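Local coordinates for protein SusD homolog (Bacteroides ovatus, PDB 4F53) that probably binds glycans, with mucin O-glycans as likely ligands, as a SusD/RagB-type outer membrane lipoprotein built around a TPR-like helical scaffold, at residues V155-L160 against F214-K219; E161-I166 against N198-R203; M206-V211 against K219-L224; Y149-A154 against T500-T505. One frame throughout, in Å; residues are numbered along the deposited sequence. Where two conformers were deposited one is given.

Contact 1: residues V155-L160 against F214-K219. With CA (calcium ion), chain D.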
# COMPACT_ATOMS: atom_id res chain seq x y z
N VAL A 155 -18.64 2.45 -5.67
CA VAL A 155 -17.36 2.15 -6.35
C VAL A 155 -16.98 0.68 -6.08
O VAL A 155 -16.74 -0.06 -7.04
CB VAL A 155 -16.23 3.11 -5.93
CG1 VAL A 155 -14.89 2.68 -6.53
CG2 VAL A 155 -16.56 4.55 -6.32
N TYR A 156 -16.99 0.26 -4.79
CA TYR A 156 -16.67 -1.12 -4.41
C TYR A 156 -17.66 -2.12 -5.03
O TYR A 156 -17.23 -3.14 -5.56
CB TYR A 156 -16.64 -1.27 -2.87
CG TYR A 156 -15.25 -1.11 -2.29
CD1 TYR A 156 -14.63 0.14 -2.24
CD2 TYR A 156 -14.56 -2.21 -1.79
CE1 TYR A 156 -13.35 0.29 -1.70
CE2 TYR A 156 -13.27 -2.07 -1.27
CZ TYR A 156 -12.67 -0.82 -1.22
OH TYR A 156 -11.40 -0.71 -0.71
N ALA A 157 -18.98 -1.81 -5.02
CA ALA A 157 -20.00 -2.69 -5.58
C ALA A 157 -19.82 -2.87 -7.10
O ALA A 157 -19.87 -4.00 -7.57
CB ALA A 157 -21.40 -2.17 -5.27
N LYS A 158 -19.56 -1.77 -7.84
CA LYS A 158 -19.33 -1.86 -9.28
C LYS A 158 -18.03 -2.66 -9.57
O LYS A 158 -18.06 -3.58 -10.38
CB LYS A 158 -19.30 -0.48 -9.94
CG LYS A 158 -19.04 -0.56 -11.43
CD LYS A 158 -19.17 0.76 -12.16
CE LYS A 158 -18.29 0.80 -13.40
NZ LYS A 158 -18.57 -0.32 -14.36
N MSE A 159 -16.94 -2.35 -8.87
CA MSE A 159 -15.66 -3.04 -9.01
C MSE A 159 -15.79 -4.53 -8.77
O MSE A 159 -15.28 -5.32 -9.57
CB MSE A 159 -14.61 -2.49 -8.03
CG MSE A 159 -14.04 -1.12 -8.43
SE MSE A 159 -12.81 -0.51 -7.04
CE MSE A 159 -12.14 0.97 -8.05
N LEU A 160 -16.47 -4.93 -7.68
CA LEU A 160 -16.62 -6.34 -7.31
C LEU A 160 -17.47 -7.09 -8.34
O LEU A 160 -17.10 -8.21 -8.73
CB LEU A 160 -17.16 -6.53 -5.88
CG LEU A 160 -16.08 -6.39 -4.77
CD1 LEU A 160 -16.71 -6.03 -3.41
CD2 LEU A 160 -15.23 -7.69 -4.64
N PHE A 214 -23.30 -5.18 4.26
CA PHE A 214 -22.76 -5.01 2.91
C PHE A 214 -22.92 -6.29 2.09
O PHE A 214 -22.60 -7.40 2.54
CB PHE A 214 -21.28 -4.57 2.92
CG PHE A 214 -20.65 -4.53 1.54
CD1 PHE A 214 -21.05 -3.60 0.59
CD2 PHE A 214 -19.71 -5.49 1.16
CE1 PHE A 214 -20.49 -3.57 -0.68
CE2 PHE A 214 -19.15 -5.47 -0.11
CZ PHE A 214 -19.53 -4.50 -1.02
N ASN A 215 -23.40 -6.12 0.86
CA ASN A 215 -23.53 -7.20 -0.11
C ASN A 215 -23.48 -6.63 -1.52
O ASN A 215 -23.79 -5.45 -1.72
CB ASN A 215 -24.81 -8.05 0.12
CG ASN A 215 -26.08 -7.33 -0.25
OD1 ASN A 215 -26.58 -7.45 -1.38
ND2 ASN A 215 -26.58 -6.50 0.65
N VAL A 216 -23.05 -7.45 -2.48
CA VAL A 216 -23.00 -7.15 -3.91
C VAL A 216 -23.88 -8.21 -4.57
O VAL A 216 -23.49 -9.38 -4.61
CB VAL A 216 -21.57 -7.11 -4.51
CG1 VAL A 216 -21.59 -6.71 -5.98
CG2 VAL A 216 -20.67 -6.17 -3.72
N ASN A 217 -25.09 -7.81 -5.01
CA ASN A 217 -26.09 -8.70 -5.62
C ASN A 217 -26.39 -9.90 -4.70
O ASN A 217 -26.45 -11.04 -5.17
CB ASN A 217 -25.63 -9.17 -7.01
CG ASN A 217 -25.33 -8.04 -7.96
OD1 ASN A 217 -26.05 -7.04 -8.00
ND2 ASN A 217 -24.25 -8.16 -8.72
N GLY A 218 -26.54 -9.61 -3.39
CA GLY A 218 -26.85 -10.62 -2.39
C GLY A 218 -25.64 -11.32 -1.79
O GLY A 218 -25.79 -12.05 -0.82
N LYS A 219 -24.43 -11.12 -2.37
CA LYS A 219 -23.19 -11.75 -1.88
C LYS A 219 -22.55 -10.88 -0.81
O LYS A 219 -22.18 -9.75 -1.08
CB LYS A 219 -22.18 -11.97 -3.02
CG LYS A 219 -22.63 -12.93 -4.14
CD LYS A 219 -21.62 -12.78 -5.29
CE LYS A 219 -21.74 -13.80 -6.40
NZ LYS A 219 -20.48 -13.85 -7.20
CA CA D . -27.78 -5.86 -8.97
O HOH W 1 -28.13 -3.23 -9.72
O HOH W 2 -26.09 -4.65 -10.47
O HOH W 3 -29.22 -7.42 -7.38
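A tight beta hairpin lies against the first turns of helix 152-173, and its Phe214 and Val216 meet Ala157 and Leu160 there. No hydrogen bond crosses between 155-160 and 214-219, so the contact rests on apolar packing. Val216 does most of it. With CG1 anti to the backbone N (chi1 -176°), its two methyls straddle the helix surface: CG1 sits 3.6 Å from the carbonyl O of Ala157, while CG2 lies 4.0 Å from Ala157 CA and equally near Leu160 CD1. The same Leu160 methyl also reaches the edge of the Phe214 ring, close to its plane, with CD1 4.0 Å from CZ. One leucine methyl thus meets both the valine and the aromatic edge on the same side, and Trp516 meets the Phe214 ring edge-to-face.

The hairpin itself is closed by Val216 N to Lys219 O at 2.8 Å and by the return bond from Lys219 N to Val216 O. Asn215 OD1 stiffens the bend as an Asx motif, taking the Gly218 N-H from 20° outside its amide carbonyl plane. At the tip, Asn217 OD1 coordinates a calcium ion at 2.3 Å; three waters are further ligands, and Asn217 ND2 turns back to Glu161. The Asn217-Gly218 corner, both residues at positive phi, is the classic type I' turn of a two-residue beta hairpin.

Contact 2: residues E161-I166 against N198-R203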
# COMPACT_ATOMS: atom_id res chain seq x y z
N GLU A 161 -18.52 -6.44 -8.86
CA GLU A 161 -19.39 -7.01 -9.88
C GLU A 161 -18.62 -7.18 -11.21
O GLU A 161 -18.76 -8.21 -11.88
CB GLU A 161 -20.61 -6.12 -10.05
CG GLU A 161 -21.59 -6.60 -11.11
CD GLU A 161 -22.94 -5.91 -11.10
OE1 GLU A 161 -23.38 -5.45 -10.02
OE2 GLU A 161 -23.57 -5.85 -12.18
N ASP A 162 -17.85 -6.16 -11.61
CA ASP A 162 -17.04 -6.23 -12.83
C ASP A 162 -15.92 -7.26 -12.68
O ASP A 162 -15.64 -8.00 -13.63
CB ASP A 162 -16.48 -4.84 -13.23
CG ASP A 162 -17.55 -3.84 -13.67
OD1 ASP A 162 -18.70 -4.28 -13.99
OD2 ASP A 162 -17.27 -2.63 -13.65
N LEU A 163 -15.32 -7.36 -11.47
CA LEU A 163 -14.27 -8.32 -11.18
C LEU A 163 -14.78 -9.77 -11.36
O LEU A 163 -14.07 -10.59 -11.94
CB LEU A 163 -13.72 -8.09 -9.76
CG LEU A 163 -12.46 -8.84 -9.34
CD1 LEU A 163 -11.38 -8.75 -10.41
CD2 LEU A 163 -11.99 -8.35 -8.01
N ASP A 164 -16.04 -10.06 -10.93
CA ASP A 164 -16.67 -11.38 -11.14
C ASP A 164 -16.73 -11.75 -12.64
O ASP A 164 -16.48 -12.89 -13.00
CB ASP A 164 -18.08 -11.42 -10.54
CG ASP A 164 -18.14 -11.97 -9.13
OD1 ASP A 164 -17.19 -12.68 -8.73
OD2 ASP A 164 -19.16 -11.72 -8.43
N ASN A 165 -17.02 -10.76 -13.51
CA ASN A 165 -17.08 -10.98 -14.95
C ASN A 165 -15.67 -11.17 -15.52
O ASN A 165 -15.51 -12.02 -16.39
CB ASN A 165 -17.83 -9.85 -15.67
CG ASN A 165 -19.30 -9.78 -15.26
OD1 ASN A 165 -19.96 -10.81 -15.02
ND2 ASN A 165 -19.84 -8.57 -15.15
N ILE A 166 -14.67 -10.43 -15.01
CA ILE A 166 -13.26 -10.54 -15.42
C ILE A 166 -12.75 -11.94 -15.05
O ILE A 166 -12.10 -12.58 -15.86
CB ILE A 166 -12.39 -9.40 -14.77
CG1 ILE A 166 -12.74 -8.03 -15.36
CG2 ILE A 166 -10.86 -9.68 -14.86
CD1 ILE A 166 -12.33 -6.87 -14.44
N ASN A 198 -8.81 -13.32 -8.47
CA ASN A 198 -9.48 -13.89 -7.29
C ASN A 198 -8.83 -13.39 -5.99
O ASN A 198 -9.52 -13.18 -5.00
CB ASN A 198 -9.46 -15.41 -7.32
CG ASN A 198 -10.51 -15.97 -8.23
OD1 ASN A 198 -11.70 -15.67 -8.09
ND2 ASN A 198 -10.08 -16.79 -9.17
N SER A 199 -7.50 -13.16 -6.01
CA SER A 199 -6.75 -12.63 -4.86
C SER A 199 -7.18 -11.19 -4.57
O SER A 199 -7.29 -10.82 -3.41
CB SER A 199 -5.25 -12.71 -5.14
OG SER A 199 -4.91 -14.08 -5.31
N LEU A 200 -7.48 -10.40 -5.64
CA LEU A 200 -7.97 -9.02 -5.51
C LEU A 200 -9.39 -9.05 -4.90
O LEU A 200 -9.75 -8.23 -4.07
CB LEU A 200 -7.97 -8.34 -6.90
CG LEU A 200 -8.49 -6.89 -6.96
CD1 LEU A 200 -7.57 -5.92 -6.18
CD2 LEU A 200 -8.64 -6.43 -8.41
N LYS A 201 -10.22 -10.00 -5.36
CA LYS A 201 -11.58 -10.19 -4.88
C LYS A 201 -11.56 -10.45 -3.36
O LYS A 201 -12.34 -9.85 -2.64
CB LYS A 201 -12.27 -11.33 -5.66
CG LYS A 201 -13.69 -11.66 -5.18
CD LYS A 201 -14.34 -12.71 -6.10
CE LYS A 201 -15.70 -13.15 -5.64
NZ LYS A 201 -16.26 -14.20 -6.54
N LEU A 202 -10.63 -11.29 -2.87
CA LEU A 202 -10.47 -11.59 -1.44
C LEU A 202 -10.00 -10.34 -0.68
O LEU A 202 -10.49 -10.08 0.40
CB LEU A 202 -9.48 -12.77 -1.26
CG LEU A 202 -9.03 -13.14 0.14
CD1 LEU A 202 -10.19 -13.71 0.98
CD2 LEU A 202 -7.92 -14.15 0.08
N ARG A 203 -9.09 -9.57 -1.27
CA ARG A 203 -8.58 -8.33 -0.66
C ARG A 203 -9.74 -7.33 -0.46
O ARG A 203 -9.91 -6.80 0.62
CB ARG A 203 -7.44 -7.71 -1.49
CG ARG A 203 -7.03 -6.31 -0.98
CD ARG A 203 -6.28 -5.50 -2.00
NE ARG A 203 -4.86 -5.89 -2.06
CZ ARG A 203 -3.98 -5.32 -2.88
NH1 ARG A 203 -4.36 -4.37 -3.73
NH2 ARG A 203 -2.70 -5.68 -2.84
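Segments 161-166 and 198-203 run antiparallel at 159°, their axes 10.2 Å apart at closest, with Leu163 and Lys201 facing each other across the gap. They belong to helices 152-173 and 190-207, consecutive in the chain, and form the kind of antiparallel helix pair from which TPR-like scaffolds are made.

Leu163 fills the interface. Its CG is anti to the backbone N (chi1 -170°), which drives CD2 straight at the opposite helix, where it comes within 3.6 Å of Lys201 N and 3.8 Å of Lys201 CB. The Leu200 side chain flanks it, CD2 to CD2 at 3.9 Å, and Leu118 of helix 110-131 touches both leucines from a third helix.

Beside this apolar patch runs Lys201, extended along its whole length. Its methylenes lead past the leucine to the ammonium group, which forms a salt bridge with Asp164 and a second one with Glu227. Asp164 is also doubly used, since its OD2 pairs with Lys219, which also bridges to Glu227, so two lysines and two acids balance one another beside a largely buried interface. A methionine in place of Lys201 would probably leave Asp164 OD1 without its charged mate and Asp164 and Glu227 dependent on Lys219 alone. Lys201 NZ approaches on the syn lone pair of Asp164 OD1, at 2.8 Å.

Contact 3: residues M206-V211 against K219-L224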
# COMPACT_ATOMS: atom_id res chain seq x y z
N MSE A 206 -12.37 -8.76 2.19
CA MSE A 206 -11.84 -8.55 3.55
C MSE A 206 -11.92 -7.05 3.97
O MSE A 206 -12.26 -6.74 5.12
CB MSE A 206 -10.40 -9.05 3.64
CG MSE A 206 -9.97 -9.32 5.08
SE MSE A 206 -11.07 -10.74 5.88
CE MSE A 206 -10.64 -12.20 4.58
N ARG A 207 -11.66 -6.15 3.04
CA ARG A 207 -11.74 -4.70 3.24
C ARG A 207 -13.12 -4.22 3.76
O ARG A 207 -13.21 -3.31 4.60
CB ARG A 207 -11.48 -3.99 1.90
CG ARG A 207 -11.29 -2.47 2.06
CD ARG A 207 -9.84 -2.13 2.26
NE ARG A 207 -9.12 -2.02 0.98
CZ ARG A 207 -7.98 -2.62 0.66
NH1 ARG A 207 -7.38 -3.44 1.52
NH2 ARG A 207 -7.38 -2.34 -0.49
N THR A 208 -14.20 -4.84 3.24
CA THR A 208 -15.56 -4.44 3.55
C THR A 208 -16.15 -5.19 4.74
O THR A 208 -17.35 -5.10 4.96
CB THR A 208 -16.44 -4.67 2.33
OG1 THR A 208 -16.44 -6.07 2.02
CG2 THR A 208 -16.00 -3.84 1.11
N CYS A 209 -15.32 -5.94 5.50
CA CYS A 209 -15.76 -6.83 6.60
C CYS A 209 -16.40 -6.07 7.79
O CYS A 209 -17.12 -6.69 8.55
CB CYS A 209 -14.61 -7.72 7.07
SG CYS A 209 -13.37 -6.86 8.06
N TYR A 210 -16.14 -4.77 7.97
CA TYR A 210 -16.73 -4.06 9.10
C TYR A 210 -18.04 -3.35 8.75
O TYR A 210 -18.74 -2.92 9.66
CB TYR A 210 -15.76 -3.05 9.73
CG TYR A 210 -14.62 -3.74 10.45
CD1 TYR A 210 -14.86 -4.50 11.59
CD2 TYR A 210 -13.32 -3.65 9.98
CE1 TYR A 210 -13.82 -5.17 12.24
CE2 TYR A 210 -12.26 -4.29 10.63
CZ TYR A 210 -12.52 -5.06 11.75
OH TYR A 210 -11.48 -5.68 12.39
N VAL A 211 -18.36 -3.25 7.46
CA VAL A 211 -19.58 -2.61 6.98
C VAL A 211 -20.80 -3.53 7.20
O VAL A 211 -20.95 -4.54 6.52
CB VAL A 211 -19.47 -2.20 5.50
CG1 VAL A 211 -20.72 -1.42 5.06
CG2 VAL A 211 -18.19 -1.42 5.23
N LYS A 219 -24.43 -11.12 -2.37
CA LYS A 219 -23.19 -11.75 -1.88
C LYS A 219 -22.55 -10.88 -0.81
O LYS A 219 -22.18 -9.75 -1.08
CB LYS A 219 -22.18 -11.97 -3.02
CG LYS A 219 -22.63 -12.93 -4.14
CD LYS A 219 -21.62 -12.78 -5.29
CE LYS A 219 -21.74 -13.80 -6.40
NZ LYS A 219 -20.48 -13.85 -7.20
N THR A 220 -22.42 -11.41 0.40
CA THR A 220 -21.81 -10.71 1.54
C THR A 220 -20.28 -10.74 1.43
O THR A 220 -19.73 -11.47 0.58
CB THR A 220 -22.25 -11.39 2.85
OG1 THR A 220 -21.74 -12.72 2.85
CG2 THR A 220 -23.77 -11.40 3.03
N SER A 221 -19.60 -9.97 2.29
CA SER A 221 -18.13 -9.97 2.35
C SER A 221 -17.61 -11.43 2.53
O SER A 221 -16.71 -11.85 1.81
CB SER A 221 -17.63 -9.10 3.49
OG SER A 221 -18.06 -7.76 3.37
N GLN A 222 -18.20 -12.18 3.47
CA GLN A 222 -17.85 -13.58 3.72
C GLN A 222 -17.97 -14.43 2.43
O GLN A 222 -17.04 -15.18 2.11
CB GLN A 222 -18.77 -14.19 4.81
CG GLN A 222 -18.60 -15.70 4.94
CD GLN A 222 -19.43 -16.35 5.99
OE1 GLN A 222 -20.28 -15.74 6.63
NE2 GLN A 222 -19.24 -17.65 6.14
N GLN A 223 -19.10 -14.31 1.72
CA GLN A 223 -19.39 -15.06 0.50
C GLN A 223 -18.41 -14.74 -0.62
O GLN A 223 -17.95 -15.66 -1.30
CB GLN A 223 -20.83 -14.78 0.02
CG GLN A 223 -21.26 -15.59 -1.21
CD GLN A 223 -22.73 -15.46 -1.53
OE1 GLN A 223 -23.55 -14.99 -0.72
NE2 GLN A 223 -23.11 -15.92 -2.72
N LEU A 224 -18.09 -13.45 -0.83
CA LEU A 224 -17.15 -13.03 -1.88
C LEU A 224 -15.77 -13.61 -1.60
O LEU A 224 -15.13 -14.13 -2.51
CB LEU A 224 -17.10 -11.48 -1.96
CG LEU A 224 -18.41 -10.79 -2.41
CD1 LEU A 224 -18.42 -9.34 -2.01
CD2 LEU A 224 -18.63 -10.95 -3.92
O HOH W 4 -19.53 -6.71 5.62
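The chain comes off helix 190-207 into a type I beta turn, Thr208 to Val211, and passes Ser221 at the start of helix 221-231, with Cys209 CA and Ser221 CA 5.8 Å apart. The contact is a helix-to-helix connection folded back on itself: the hairpin strands 215-216 and 219-220 lie between, and the start of helix 221-231 is set beside the C-terminal end of helix 190-207.

Two small hydroxyl side chains carry the meeting. Thr208 OG1 and Ser221 OG approach to 2.7 Å. The threonine oxygen sits between its backbone N and carbonyl carbon (chi1 62°), a rotation that also lets it hydrogen-bond back to Ala205 O in the preceding helical turn and leaves the methyl CG2 to pack on Tyr156. Phe214 borders the hydroxyl pair, touching both Thr208 and Ser221.

Helix 221-231 is opened by Thr220 at the N-cap, whose OG1 accepts from Gln223 N at 3.3 Å in a nearly straight bond (163°). On the other side of the contact, Cys209 SG lies 3.7 Å above one face of the neighbouring Tyr210 ring, displaced toward its rim.

A single water joins the two segments where the turn closes. It accepts from Ser221 OG at 2.9 Å and donates both to Thr208 O at 2.8 Å and to Val211 O at 2.7 Å.

Contact 4: residues Y149-A154 against T500-T505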
# COMPACT_ATOMS: atom_id res chain seq x y z
N TYR A 149 -19.32 12.19 -8.70
CA TYR A 149 -18.61 11.23 -7.85
C TYR A 149 -19.55 10.13 -7.35
O TYR A 149 -20.67 10.41 -6.91
CB TYR A 149 -17.98 11.92 -6.63
CG TYR A 149 -16.78 12.81 -6.88
CD1 TYR A 149 -16.77 13.72 -7.94
CD2 TYR A 149 -15.71 12.84 -5.99
CE1 TYR A 149 -15.69 14.57 -8.16
CE2 TYR A 149 -14.64 13.72 -6.18
CZ TYR A 149 -14.63 14.58 -7.27
OH TYR A 149 -13.58 15.44 -7.46
N ASP A 150 -19.09 8.88 -7.39
CA ASP A 150 -19.82 7.75 -6.84
C ASP A 150 -19.46 7.64 -5.39
O ASP A 150 -18.32 7.93 -5.02
CB ASP A 150 -19.41 6.42 -7.53
CG ASP A 150 -19.68 6.24 -9.01
OD1 ASP A 150 -20.41 7.06 -9.58
OD2 ASP A 150 -19.15 5.28 -9.59
N SER A 151 -20.37 7.12 -4.57
CA SER A 151 -20.07 6.83 -3.18
C SER A 151 -18.99 5.72 -3.16
O SER A 151 -18.87 4.98 -4.14
CB SER A 151 -21.33 6.40 -2.44
OG SER A 151 -21.85 5.17 -2.92
N GLN A 152 -18.18 5.62 -2.08
CA GLN A 152 -17.20 4.56 -2.03
C GLN A 152 -17.90 3.18 -2.12
O GLN A 152 -17.41 2.29 -2.82
CB GLN A 152 -16.33 4.67 -0.78
CG GLN A 152 -15.24 3.63 -0.77
CD GLN A 152 -14.30 3.81 0.37
OE1 GLN A 152 -14.63 3.54 1.53
NE2 GLN A 152 -13.08 4.15 0.04
N GLN A 153 -19.08 3.04 -1.48
CA GLN A 153 -19.86 1.81 -1.54
C GLN A 153 -20.25 1.44 -2.99
O GLN A 153 -20.12 0.27 -3.38
CB GLN A 153 -21.11 1.88 -0.69
CG GLN A 153 -21.84 0.51 -0.74
CD GLN A 153 -23.03 0.38 0.14
OE1 GLN A 153 -23.36 1.27 0.92
NE2 GLN A 153 -23.69 -0.75 0.01
N ALA A 154 -20.71 2.43 -3.78
CA ALA A 154 -21.05 2.23 -5.18
C ALA A 154 -19.81 1.87 -6.01
O ALA A 154 -19.90 1.04 -6.90
CB ALA A 154 -21.74 3.47 -5.76
N THR A 500 -19.54 12.35 3.99
CA THR A 500 -20.07 12.59 5.33
C THR A 500 -21.15 11.56 5.65
O THR A 500 -21.06 10.91 6.70
CB THR A 500 -20.58 14.03 5.43
OG1 THR A 500 -19.42 14.87 5.40
CG2 THR A 500 -21.40 14.31 6.71
N GLN A 501 -22.13 11.37 4.74
CA GLN A 501 -23.24 10.43 4.92
C GLN A 501 -22.74 8.98 5.09
O GLN A 501 -23.27 8.27 5.94
CB GLN A 501 -24.27 10.58 3.76
CG GLN A 501 -25.51 9.67 3.87
CD GLN A 501 -25.28 8.28 3.29
OE1 GLN A 501 -24.79 8.11 2.15
NE2 GLN A 501 -25.58 7.25 4.08
N GLU A 502 -21.71 8.54 4.33
CA GLU A 502 -21.15 7.18 4.44
C GLU A 502 -20.24 7.00 5.65
O GLU A 502 -19.90 5.87 5.98
CB GLU A 502 -20.28 6.86 3.22
CG GLU A 502 -20.96 6.76 1.88
CD GLU A 502 -20.01 6.18 0.85
OE1 GLU A 502 -19.01 6.85 0.48
OE2 GLU A 502 -20.24 5.02 0.46
N SER A 503 -19.72 8.10 6.22
CA SER A 503 -18.74 8.01 7.30
C SER A 503 -19.36 7.79 8.67
O SER A 503 -20.49 8.19 8.93
CB SER A 503 -17.88 9.28 7.36
OG SER A 503 -16.80 9.11 8.27
N LYS A 504 -18.57 7.16 9.55
CA LYS A 504 -18.95 6.98 10.94
C LYS A 504 -18.05 7.89 11.83
O LYS A 504 -18.27 7.98 13.04
CB LYS A 504 -18.92 5.52 11.33
CG LYS A 504 -20.25 4.83 10.98
CD LYS A 504 -20.15 3.33 11.05
CE LYS A 504 -21.46 2.68 11.34
NZ LYS A 504 -21.73 2.66 12.80
N THR A 505 -17.08 8.61 11.21
CA THR A 505 -16.21 9.61 11.85
C THR A 505 -16.21 10.83 10.91
O THR A 505 -15.29 11.02 10.11
CB THR A 505 -14.82 9.06 12.17
OG1 THR A 505 -14.92 7.78 12.78
CG2 THR A 505 -13.98 10.02 13.03
O HOH W 5 -22.76 4.10 1.23
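Hydrogen bonds dominate this contact, in which the Glu502 carboxylate meets the backbone N-H groups of Gln152 and Gln153 at the start of helix 152-173. OE1 takes the N-H of Gln152 at 3.0 Å, on its syn side but 21° out of the carboxylate plane. OE2 takes that of Gln153 at 3.0 Å through its syn lone pair, and this bond is the straighter of the two (166°). Both oxygens are thus engaged by adjacent amides, which fixes the rotation of the group. Ser151 at the N-cap serves the next amide, its OG accepting from Ala154 N at 3.1 Å.

One water extends the network, donating to Glu502 OE2 at 2.8 Å and to Gln153 OE1 at 2.9 Å. Gln152 sends its amide away from the glutamate, to Trp517 N and Thr128.

Van der Waals contacts complete the fit: Ser151 CB lies 3.4 Å from Glu502 OE2, and the CB atoms of both glutamines also border the carboxylate. Glu502 spans the gap because its chain is extended beyond CG. With an alanine in place of Glu502, the amides of Gln152 and Gln153 would probably lose their acceptor, and with it their polar tie to helix 489-502.

A carboxylate set at a helix N-terminus faces the positive end of the helix dipole, which would be expected to favour its ionised form.

How the contacts relate
Helix 152-173 is the common element: contact 4 lies at its N-terminal start, contact 1 on its next turns and contact 2 beyond. The centres of contacts 1 and 4 are about 14 Å apart, those of contacts 1 and 2 about 10 Å. Helix 190-207 supplies contact 2 and, at its end, contact 3, its centre about 9 Å from that of contact 1, with which it shares Lys219 and the 215-220 hairpin. Contacts 2 and 3 follow each other in series, contacts 1 and 3 interleave, and contact 4 encloses all three, bringing the C-terminal helix 489-502 back to this helical region. Lys219 bridges to Asp164, joining contacts 1, 2 and 3 into one continuous packed unit.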